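Local coordinates for CupA (Streptococcus pneumoniae, PDB 4F2E), which binds copper(I) through a cupredoxin-like domain and probably serves as a copper chaperone in the copper resistance of this bacterium, at residues V18-G23 and F41-P46; A37-D42 and V72-E77. One frame throughout, in Å; residues are numbered along the deposited sequence.

How the contacts relate
After strand 5-10 the chain lays down strand 13-20, whose end supplies V18-G23, then runs through strand 24-31 into strand 37-43. The end of strand 37-43 returns beside the end of strand 13-20, and contact 1 closes this loop with a parallel pairing. The first part of strand 37-43 has by then supplied A37-D42, which strand 69-74 later pairs with; contact 2 closes that longer loop with an antiparallel pairing. The two closures overlap along strand 37-43, so neither lies within the other, and the segments share Phe-41 and Asp-42. Strand 37-43 is therefore the middle of three neighbours, a worked example of how one central strand joins parallel and antiparallel partners. The contact centres lie about 16 Å apart.

Contact 1 (V18-G23 and F41-P46); sequences VEVMGG and FDRKDP
Val-20 sets CG2 against the rim of the Phe-41 ring, near its plane and 3.8 Å from CD2, while Val-18 lies alongside the same ring with CG1 3.8 Å from Phe-41 CE2. In both valines CG1 stands anti to the backbone N (chi1 -176° in Val-20), which leaves CG2 of Val-20 anti to the carbonyl carbon and turned to the phenyl. Beneath this apolar face a parallel ladder of hydrogen bonds runs from Asp-42 N to Val-18 O, Val-20 N to Asp-42 O and Lys-44 N to Val-20 O. On the other face the extended Lys-44 chain crosses Glu-19 at about a right angle; its NZ makes long salt bridges to Glu-19 OE1 and Asp-42 OD2, a loose network. Past the strand ends, Asp-45 OD2 accepts Gly-22 N at 2.9 Å through its anti lone pair, and OD1 takes Ser-47 N, so the carboxylate links the loop after strand 13-20 to its own loop. Arg-43 NE donates to Asp-45 O at 2.8 Å, while NH1 is hydrogen-bonded to Leu-64 O and NH2 forms a salt bridge with Asp-51 OD1. The Val-20 side chain is about 9 Å from a copper(I) ion: this is a parallel strand pair at the metal-binding end of a cupredoxin fold.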
loop_
_atom_site.group_PDB
_atom_site.type_symbol
_atom_site.label_atom_id
_atom_site.label_comp_id
_atom_site.label_asym_id
_atom_site.label_seq_id
_atom_site.Cartn_x
_atom_site.Cartn_y
_atom_site.Cartn_z
ATOM N N VAL A 18 3.768 5.590 0.337
ATOM C CA VAL A 18 4.334 4.857 -0.786
ATOM C C VAL A 18 4.372 5.761 -2.007
ATOM O O VAL A 18 3.349 6.300 -2.416
ATOM C CB VAL A 18 3.515 3.589 -1.099
ATOM C CG1 VAL A 18 4.087 2.861 -2.310
ATOM C CG2 VAL A 18 3.481 2.673 0.112
ATOM N N GLU A 19 5.562 5.942 -2.572
ATOM C CA GLU A 19 5.716 6.724 -3.787
ATOM C C GLU A 19 5.458 5.842 -4.996
ATOM O O GLU A 19 6.004 4.743 -5.098
ATOM C CB GLU A 19 7.123 7.320 -3.868
ATOM C CG GLU A 19 7.349 8.177 -5.103
ATOM C CD GLU A 19 8.720 8.822 -5.128
ATOM O OE1 GLU A 19 9.257 9.123 -4.040
ATOM O OE2 GLU A 19 9.262 9.027 -6.235
ATOM N N VAL A 20 4.608 6.320 -5.899
ATOM C CA VAL A 20 4.334 5.601 -7.133
ATOM C C VAL A 20 5.214 6.178 -8.230
ATOM O O VAL A 20 4.941 7.251 -8.772
ATOM C CB VAL A 20 2.851 5.683 -7.528
ATOM C CG1 VAL A 20 2.579 4.827 -8.768
ATOM C CG2 VAL A 20 1.969 5.247 -6.364
ATOM N N MET A 21 6.291 5.463 -8.525
ATOM C CA MET A 21 7.255 5.876 -9.526
ATOM C C MET A 21 7.928 4.625 -10.064
ATOM O O MET A 21 8.707 3.980 -9.356
ATOM C CB MET A 21 8.295 6.813 -8.906
ATOM C CG MET A 21 9.403 7.216 -9.864
ATOM S SD MET A 21 8.832 8.342 -11.153
ATOM C CE MET A 21 8.661 9.859 -10.220
ATOM N N GLY A 22 7.599 4.260 -11.300
ATOM C CA GLY A 22 8.137 3.055 -11.909
ATOM C C GLY A 22 7.891 1.853 -11.020
ATOM O O GLY A 22 8.736 0.968 -10.885
ATOM N N GLY A 23 6.712 1.822 -10.416
ATOM C CA GLY A 23 6.403 0.842 -9.397
ATOM C C GLY A 23 6.153 1.552 -8.083
ATOM O O GLY A 23 5.721 2.703 -8.067
ATOM N N PHE A 41 -0.646 6.601 -1.087
ATOM C CA PHE A 41 0.023 6.519 -2.376
ATOM C C PHE A 41 0.157 7.894 -2.999
ATOM O O PHE A 41 -0.841 8.562 -3.278
ATOM C CB PHE A 41 -0.725 5.573 -3.317
ATOM C CG PHE A 41 -0.613 4.131 -2.923
ATOM C CD1 PHE A 41 -1.478 3.585 -1.987
ATOM C CD2 PHE A 41 0.369 3.323 -3.474
ATOM C CE1 PHE A 41 -1.369 2.263 -1.613
ATOM C CE2 PHE A 41 0.481 1.996 -3.101
ATOM C CZ PHE A 41 -0.386 1.465 -2.173
ATOM N N ASP A 42 1.398 8.316 -3.212
ATOM C CA ASP A 42 1.670 9.598 -3.838
ATOM C C ASP A 42 2.108 9.327 -5.266
ATOM O O ASP A 42 3.208 8.819 -5.493
ATOM C CB ASP A 42 2.764 10.333 -3.066
ATOM C CG ASP A 42 2.998 11.735 -3.578
ATOM O OD1 ASP A 42 2.092 12.288 -4.233
ATOM O OD2 ASP A 42 4.087 12.286 -3.318
ATOM N N ARG A 43 1.248 9.645 -6.230
ATOM C CA ARG A 43 1.509 9.259 -7.611
ATOM C C ARG A 43 2.316 10.301 -8.374
ATOM O O ARG A 43 1.883 11.443 -8.536
ATOM C CB ARG A 43 0.221 8.941 -8.369
ATOM C CG ARG A 43 0.512 8.454 -9.773
ATOM C CD ARG A 43 -0.723 8.066 -10.541
ATOM N NE ARG A 43 -0.358 7.633 -11.886
ATOM C CZ ARG A 43 -1.229 7.331 -12.841
ATOM N NH1 ARG A 43 -2.530 7.420 -12.606
ATOM N NH2 ARG A 43 -0.795 6.941 -14.034
ATOM N N LYS A 44 3.485 9.886 -8.855
ATOM C CA LYS A 44 4.395 10.783 -9.554
ATOM C C LYS A 44 4.735 10.285 -10.958
ATOM O O LYS A 44 5.485 10.931 -11.687
ATOM C CB LYS A 44 5.674 10.970 -8.737
ATOM C CG LYS A 44 5.437 11.624 -7.385
ATOM C CD LYS A 44 6.724 11.747 -6.591
ATOM C CE LYS A 44 6.491 12.482 -5.282
ATOM N NZ LYS A 44 7.741 12.592 -4.483
ATOM N N ASP A 45 4.172 9.140 -11.331
ATOM C CA ASP A 45 4.445 8.520 -12.623
ATOM C C ASP A 45 3.140 8.420 -13.415
ATOM O O ASP A 45 2.210 7.736 -12.994
ATOM C CB ASP A 45 5.048 7.131 -12.396
ATOM C CG ASP A 45 5.486 6.452 -13.680
ATOM O OD1 ASP A 45 4.949 6.774 -14.760
ATOM O OD2 ASP A 45 6.370 5.573 -13.597
ATOM N N PRO A 46 3.066 9.106 -14.567
ATOM C CA PRO A 46 1.814 9.196 -15.327
ATOM C C PRO A 46 1.533 7.987 -16.221
ATOM O O PRO A 46 0.528 7.984 -16.931
ATOM C CB PRO A 46 2.034 10.437 -16.195
ATOM C CG PRO A 46 3.494 10.428 -16.452
ATOM C CD PRO A 46 4.134 9.920 -15.176
#

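Contact 2 (A37-D42 and V72-E77); sequences ARIVFD and VEITPE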
loop_
_atom_site.group_PDB
_atom_site.type_symbol
_atom_site.label_atom_id
_atom_site.label_comp_id
_atom_site.label_asym_id
_atom_site.label_seq_id
_atom_site.Cartn_x
_atom_site.Cartn_y
_atom_site.Cartn_z
ATOM N N ALA A 37 -5.156 1.121 9.263
ATOM C CA ALA A 37 -4.008 1.563 8.480
ATOM C C ALA A 37 -4.366 2.566 7.393
ATOM O O ALA A 37 -5.435 2.496 6.782
ATOM C CB ALA A 37 -3.288 0.362 7.871
ATOM N N ARG A 38 -3.448 3.504 7.180
ATOM C CA ARG A 38 -3.488 4.439 6.070
ATOM C C ARG A 38 -2.254 4.182 5.223
ATOM O O ARG A 38 -1.126 4.385 5.681
ATOM C CB ARG A 38 -3.451 5.881 6.578
ATOM C CG ARG A 38 -4.732 6.367 7.227
ATOM C CD ARG A 38 -4.512 7.685 7.960
ATOM N NE ARG A 38 -3.730 8.644 7.181
ATOM C CZ ARG A 38 -4.223 9.413 6.215
ATOM N NH1 ARG A 38 -5.507 9.333 5.893
ATOM N NH2 ARG A 38 -3.431 10.258 5.567
ATOM N N ILE A 39 -2.462 3.715 4.000
ATOM C CA ILE A 39 -1.367 3.525 3.066
ATOM C C ILE A 39 -1.511 4.611 2.013
ATOM O O ILE A 39 -2.411 4.567 1.174
ATOM C CB ILE A 39 -1.387 2.116 2.450
ATOM C CG1 ILE A 39 -1.515 1.066 3.559
ATOM C CG2 ILE A 39 -0.128 1.872 1.629
ATOM C CD1 ILE A 39 -1.713 -0.349 3.059
ATOM N N VAL A 40 -0.640 5.609 2.099
ATOM C CA VAL A 40 -0.786 6.824 1.320
ATOM C C VAL A 40 0.037 6.742 0.044
ATOM O O VAL A 40 1.268 6.806 0.084
ATOM C CB VAL A 40 -0.345 8.051 2.135
ATOM C CG1 VAL A 40 -0.627 9.331 1.362
ATOM C CG2 VAL A 40 -1.053 8.065 3.484
ATOM N N PHE A 41 -0.646 6.601 -1.087
ATOM C CA PHE A 41 0.023 6.519 -2.376
ATOM C C PHE A 41 0.157 7.894 -2.999
ATOM O O PHE A 41 -0.841 8.562 -3.278
ATOM C CB PHE A 41 -0.725 5.573 -3.317
ATOM C CG PHE A 41 -0.613 4.131 -2.923
ATOM C CD1 PHE A 41 -1.478 3.585 -1.987
ATOM C CD2 PHE A 41 0.369 3.323 -3.474
ATOM C CE1 PHE A 41 -1.369 2.263 -1.613
ATOM C CE2 PHE A 41 0.481 1.996 -3.101
ATOM C CZ PHE A 41 -0.386 1.465 -2.173
ATOM N N ASP A 42 1.398 8.316 -3.212
ATOM C CA ASP A 42 1.670 9.598 -3.838
ATOM C C ASP A 42 2.108 9.327 -5.266
ATOM O O ASP A 42 3.208 8.819 -5.493
ATOM C CB ASP A 42 2.764 10.333 -3.066
ATOM C CG ASP A 42 2.998 11.735 -3.578
ATOM O OD1 ASP A 42 2.092 12.288 -4.233
ATOM O OD2 ASP A 42 4.087 12.286 -3.318
ATOM N N VAL A 72 -5.254 4.361 0.699
ATOM C CA VAL A 72 -5.884 3.067 0.881
ATOM C C VAL A 72 -6.037 2.822 2.376
ATOM O O VAL A 72 -5.063 2.870 3.129
ATOM C CB VAL A 72 -5.044 1.940 0.252
ATOM C CG1 VAL A 72 -5.564 0.580 0.687
ATOM C CG2 VAL A 72 -5.050 2.059 -1.262
ATOM N N GLU A 73 -7.267 2.586 2.814
ATOM C CA GLU A 73 -7.520 2.305 4.218
ATOM C C GLU A 73 -7.948 0.859 4.408
ATOM O O GLU A 73 -8.906 0.398 3.787
ATOM C CB GLU A 73 -8.572 3.257 4.781
ATOM C CG GLU A 73 -8.153 4.714 4.699
ATOM C CD GLU A 73 -9.177 5.647 5.296
ATOM O OE1 GLU A 73 -10.019 6.168 4.534
ATOM O OE2 GLU A 73 -9.139 5.862 6.526
ATOM N N ILE A 74 -7.209 0.148 5.251
ATOM C CA ILE A 74 -7.533 -1.227 5.605
ATOM C C ILE A 74 -7.241 -1.426 7.084
ATOM O O ILE A 74 -6.459 -0.683 7.671
ATOM C CB ILE A 74 -6.703 -2.245 4.788
ATOM C CG1 ILE A 74 -5.204 -2.019 5.001
ATOM C CG2 ILE A 74 -7.051 -2.166 3.307
ATOM C CD1 ILE A 74 -4.326 -3.073 4.346
ATOM N N THR A 75 -7.878 -2.422 7.688
ATOM C CA THR A 75 -7.550 -2.811 9.056
ATOM C C THR A 75 -7.228 -4.299 9.062
ATOM O O THR A 75 -8.129 -5.135 9.128
ATOM C CB THR A 75 -8.700 -2.511 10.037
ATOM O OG1 THR A 75 -9.005 -1.111 10.004
ATOM C CG2 THR A 75 -8.308 -2.906 11.458
ATOM N N PRO A 76 -5.935 -4.636 8.975
ATOM C CA PRO A 76 -5.529 -6.038 8.833
ATOM C C PRO A 76 -5.631 -6.807 10.146
ATOM O O PRO A 76 -4.817 -6.600 11.043
ATOM C CB PRO A 76 -4.072 -5.930 8.386
ATOM C CG PRO A 76 -3.594 -4.648 8.988
ATOM C CD PRO A 76 -4.781 -3.718 8.974
ATOM N N GLU A 77 -6.618 -7.691 10.244
ATOM C CA GLU A 77 -6.858 -8.438 11.476
ATOM C C GLU A 77 -6.141 -9.780 11.496
ATOM O O GLU A 77 -6.214 -10.517 12.478
ATOM C CB GLU A 77 -8.355 -8.654 11.689
ATOM C CG GLU A 77 -9.113 -7.395 12.058
ATOM C CD GLU A 77 -8.671 -6.821 13.390
ATOM O OE1 GLU A 77 -7.951 -7.524 14.134
ATOM O OE2 GLU A 77 -9.043 -5.669 13.694
HETATM O O HOH W 1 -7.835 3.234 8.150
#
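Ala-37 opens the pairing with Ile-74: its N donates to Ile-74 O at 2.7 Å, and the return bond from Ile-74 N to Ala-37 O is weak at 3.3 Å. The methyl CB presses on that same carbonyl, 3.3 Å from Ile-74 O, and lies 4.2 Å from Ile-74 CG1. Besides that weak N-H, Ala-37 O meets two more groups: Glu-73 CA in a C-H...O contact and a water, which donates to it and also, weakly, to Glu-73 OE2. Arg-38 and Glu-73, a non-hydrogen-bonded pair, turn to the other face; their opposite charges are near but not in contact, and Arg-38 NE makes its salt bridge with Glu-15 instead. At Ile-39 the ladder is firmer, with Ile-39 N to Val-72 O and Val-72 N to Ile-39 O both 2.9 Å. CG1 of Ile-39 is anti to the carbonyl carbon (chi1 -50°), and the chain ends with CD1 4.0 Å from Ile-74 CD1, on the same face as Ala-37. Ile-74 holds CG1, the atom that meets the Ala-37 methyl, between its own N and carbonyl carbon (chi1 58°). The CD1 and CE1 atoms of Phe-41, across the ring from the CD2 and CE2 that meet the valines of strand 13-20, approach Val-72 obliquely, Phe-41 CE1 lying 3.7 Å from Val-72 CG2. With no helix in the chain, strands supply the surroundings: strand 13-20 pairs along the far edge of 37-43 through Arg-38 and Val-40, while strand 52-55 covers the apolar face, Phe-55 meeting Ile-39 and Phe-41, and Ile-53 meeting Phe-41 and Val-72. Phe-58, from the loop that follows strand 52-55, closes over Ile-74 and Pro-76.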